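PDB 5YM6: nsp9 from Porcine coronavirus HKU15, which binds nucleic acid, more tightly as a dimer, and probably serves as an RNA-binding protein of the viral replication machinery. Local coordinates for residues I38-T43 against G96-H101. Sequence-based numbering, arbitrary orientation.
Sequences ILVAIT and GMVIGH
Val98, on the C-terminal helix 92-105, packs onto Val40 and Ala41 of strand 36-44 in a small, wholly apolar helix-on-sheet contact buried near the centre of the nsp9 fold. It illustrates how one branched residue can contribute to the packing of a helix against a strand: with 104 Å² buried between the segments, the valine splits its two methyls between two consecutive strand residues. Val98 CG2 meets Val40 CG1 at 3.5 Å, rather tight for two methyl groups, and lies 3.9 Å from Val40 CB, the two valines lying alongside each other and pointing opposite ways. Val98 CG1 stands anti to the residue's own N (chi1 171°), which directs this branch to Ala41 CB, 4.0 Å away. No hydrogen bond joins the segments; the contact is van der Waals packing of buried methyl groups.

Neighbours in a regular strand would point to opposite faces; that Val40 and Ala41 both turn toward the helix reflects a classic beta bulge, in which the two lie opposite Phe29 of strand 23-33. Val40 departs from extended geometry, with psi at -38°, and the next residue after the pair, Ile42, turns away. Strand 36-44 runs between strands 23-33 and 82-86, and Ala41 also touches Leu84 and Phe86. On the helix, Met97 packs on Val9 of strand 8-18, while Met97 and Ile99 meet Gly96 and Met97, respectively, of the second subunit.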
ATOM      1  N   ILE B  38      11.565  -6.636   4.821  1.00 25.71           N
ATOM      2  CA  ILE B  38      12.141  -6.490   3.490  1.00 24.15           C
ATOM      3  C   ILE B  38      12.360  -4.998   3.201  1.00 21.33           C
ATOM      4  O   ILE B  38      11.494  -4.178   3.481  1.00 20.50           O
ATOM      5  CB  ILE B  38      11.244  -7.136   2.396  1.00 26.36           C
ATOM      6  CG1 ILE B  38      11.784  -6.826   0.996  1.00 33.08           C
ATOM      7  CG2 ILE B  38       9.814  -6.684   2.538  1.00 27.32           C
ATOM      8  CD1 ILE B  38      11.193  -7.718  -0.117  1.00 36.21           C
ATOM      9  N   LEU B  39      13.531  -4.645   2.686  1.00 24.85           N
ATOM     10  CA  LEU B  39      13.787  -3.248   2.329  1.00 21.10           C
ATOM     11  C   LEU B  39      13.039  -2.908   1.044  1.00 20.88           C
ATOM     12  O   LEU B  39      13.271  -3.526   0.012  1.00 24.75           O
ATOM     13  CB  LEU B  39      15.284  -2.995   2.161  1.00 21.45           C
ATOM     14  CG  LEU B  39      15.641  -1.582   1.685  1.00 21.08           C
ATOM     15  CD1 LEU B  39      15.197  -0.611   2.743  1.00 20.42           C
ATOM     16  CD2 LEU B  39      17.127  -1.459   1.387  1.00 26.31           C
ATOM     17  N   VAL B  40      12.147  -1.930   1.117  1.00 18.07           N
ATOM     18  CA  VAL B  40      11.291  -1.582  -0.027  1.00 18.81           C
ATOM     19  C   VAL B  40      11.661  -0.267  -0.703  1.00 20.46           C
ATOM     20  O   VAL B  40      11.597  -0.153  -1.932  1.00 20.53           O
ATOM     21  CB  VAL B  40       9.816  -1.530   0.415  1.00 20.34           C
ATOM     22  CG1 VAL B  40       8.931  -0.979  -0.714  1.00 21.87           C
ATOM     23  CG2 VAL B  40       9.371  -2.927   0.835  1.00 28.56           C
ATOM     24  N   ALA B  41      12.049   0.728   0.089  1.00 17.74           N
ATOM     25  CA  ALA B  41      12.354   2.054  -0.457  1.00 18.13           C
ATOM     26  C   ALA B  41      13.310   2.848   0.416  1.00 19.41           C
ATOM     27  O   ALA B  41      13.465   2.562   1.609  1.00 19.38           O
ATOM     28  CB  ALA B  41      11.054   2.849  -0.658  1.00 18.69           C
ATOM     29  N   ILE B  42      13.943   3.865  -0.178  1.00 20.63           N
ATOM     30  CA  ILE B  42      14.708   4.826   0.602  1.00 16.82           C
ATOM     31  C   ILE B  42      14.310   6.226   0.178  1.00 20.37           C
ATOM     32  O   ILE B  42      13.821   6.417  -0.941  1.00 17.78           O
ATOM     33  CB  ILE B  42      16.214   4.638   0.426  1.00 18.73           C
ATOM     34  CG1 ILE B  42      16.619   4.858  -1.037  1.00 18.64           C
ATOM     35  CG2 ILE B  42      16.620   3.239   0.908  1.00 17.70           C
ATOM     36  CD1 ILE B  42      18.104   5.043  -1.240  1.00 23.07           C
ATOM     37  N   THR B  43      14.479   7.188   1.082  1.00 19.52           N
ATOM     38  CA  THR B  43      14.385   8.598   0.711  1.00 21.24           C
ATOM     39  C   THR B  43      15.654   9.352   1.077  1.00 22.16           C
ATOM     40  O   THR B  43      16.375   8.998   2.008  1.00 21.47           O
ATOM     41  CB  THR B  43      13.185   9.305   1.362  1.00 22.22           C
ATOM     42  OG1 THR B  43      13.296   9.238   2.792  1.00 25.11           O
ATOM     43  CG2 THR B  43      11.872   8.671   0.912  1.00 22.79           C
ATOM     44  N   GLY B  96       2.750  -0.108  -2.657  1.00 24.38           N
ATOM     45  CA  GLY B  96       1.535   0.466  -2.094  1.00 23.59           C
ATOM     46  C   GLY B  96       1.646   0.705  -0.599  1.00 24.07           C
ATOM     47  O   GLY B  96       1.204   1.731  -0.103  1.00 22.39           O
ATOM     48  N   MET B  97       2.214  -0.253   0.118  1.00 19.93           N
ATOM     49  CA  MET B  97       2.426  -0.097   1.560  1.00 24.69           C
ATOM     50  C   MET B  97       3.223   1.174   1.892  1.00 26.74           C
ATOM     51  O   MET B  97       2.862   1.947   2.787  1.00 28.11           O
ATOM     52  CB  MET B  97       3.163  -1.316   2.124  1.00 22.01           C
ATOM     53  CG  MET B  97       2.337  -2.583   2.246  1.00 26.84           C
ATOM     54  SD  MET B  97       1.096  -2.475   3.533  1.00 25.17           S
ATOM     55  CE  MET B  97       2.096  -2.307   5.015  1.00 32.44           C
ATOM     56  N   VAL B  98       4.310   1.385   1.163  1.00 25.95           N
ATOM     57  CA  VAL B  98       5.188   2.533   1.423  1.00 24.43           C
ATOM     58  C   VAL B  98       4.558   3.845   0.963  1.00 28.08           C
ATOM     59  O   VAL B  98       4.623   4.850   1.670  1.00 27.91           O
ATOM     60  CB  VAL B  98       6.554   2.324   0.761  1.00 27.90           C
ATOM     61  CG1 VAL B  98       7.407   3.590   0.828  1.00 25.57           C
ATOM     62  CG2 VAL B  98       7.261   1.180   1.437  1.00 26.65           C
ATOM     63  N   ILE B  99       3.903   3.840  -0.193  1.00 23.92           N
ATOM     64  CA  ILE B  99       3.226   5.053  -0.661  1.00 27.10           C
ATOM     65  C   ILE B  99       2.143   5.482   0.330  1.00 30.24           C
ATOM     66  O   ILE B  99       1.991   6.673   0.611  1.00 31.44           O
ATOM     67  CB  ILE B  99       2.615   4.855  -2.055  1.00 26.40           C
ATOM     68  CG1 ILE B  99       3.732   4.706  -3.092  1.00 28.34           C
ATOM     69  CG2 ILE B  99       1.725   6.030  -2.440  1.00 31.76           C
ATOM     70  CD1 ILE B  99       3.240   4.413  -4.487  1.00 34.89           C
ATOM     71  N   GLY B 100       1.405   4.513   0.868  1.00 26.95           N
ATOM     72  CA  GLY B 100       0.382   4.813   1.855  1.00 29.84           C
ATOM     73  C   GLY B 100       0.976   5.428   3.111  1.00 35.48           C
ATOM     74  O   GLY B 100       0.423   6.373   3.683  1.00 33.94           O
ATOM     75  N   HIS B 101       2.114   4.892   3.534  1.00 33.04           N
ATOM     76  CA  HIS B 101       2.762   5.348   4.753  1.00 32.76           C
ATOM     77  C   HIS B 101       3.251   6.781   4.593  1.00 33.98           C
ATOM     78  O   HIS B 101       3.016   7.623   5.461  1.00 37.29           O
ATOM     79  CB  HIS B 101       3.922   4.410   5.118  1.00 31.63           C
ATOM     80  CG  HIS B 101       4.578   4.733   6.424  1.00 35.49           C
ATOM     81  ND1 HIS B 101       4.179   4.161   7.617  1.00 33.24           N
ATOM     82  CD2 HIS B 101       5.612   5.549   6.726  1.00 34.66           C
ATOM     83  CE1 HIS B 101       4.942   4.621   8.595  1.00 38.51           C
ATOM     84  NE2 HIS B 101       5.814   5.468   8.081  1.00 37.66           N
TER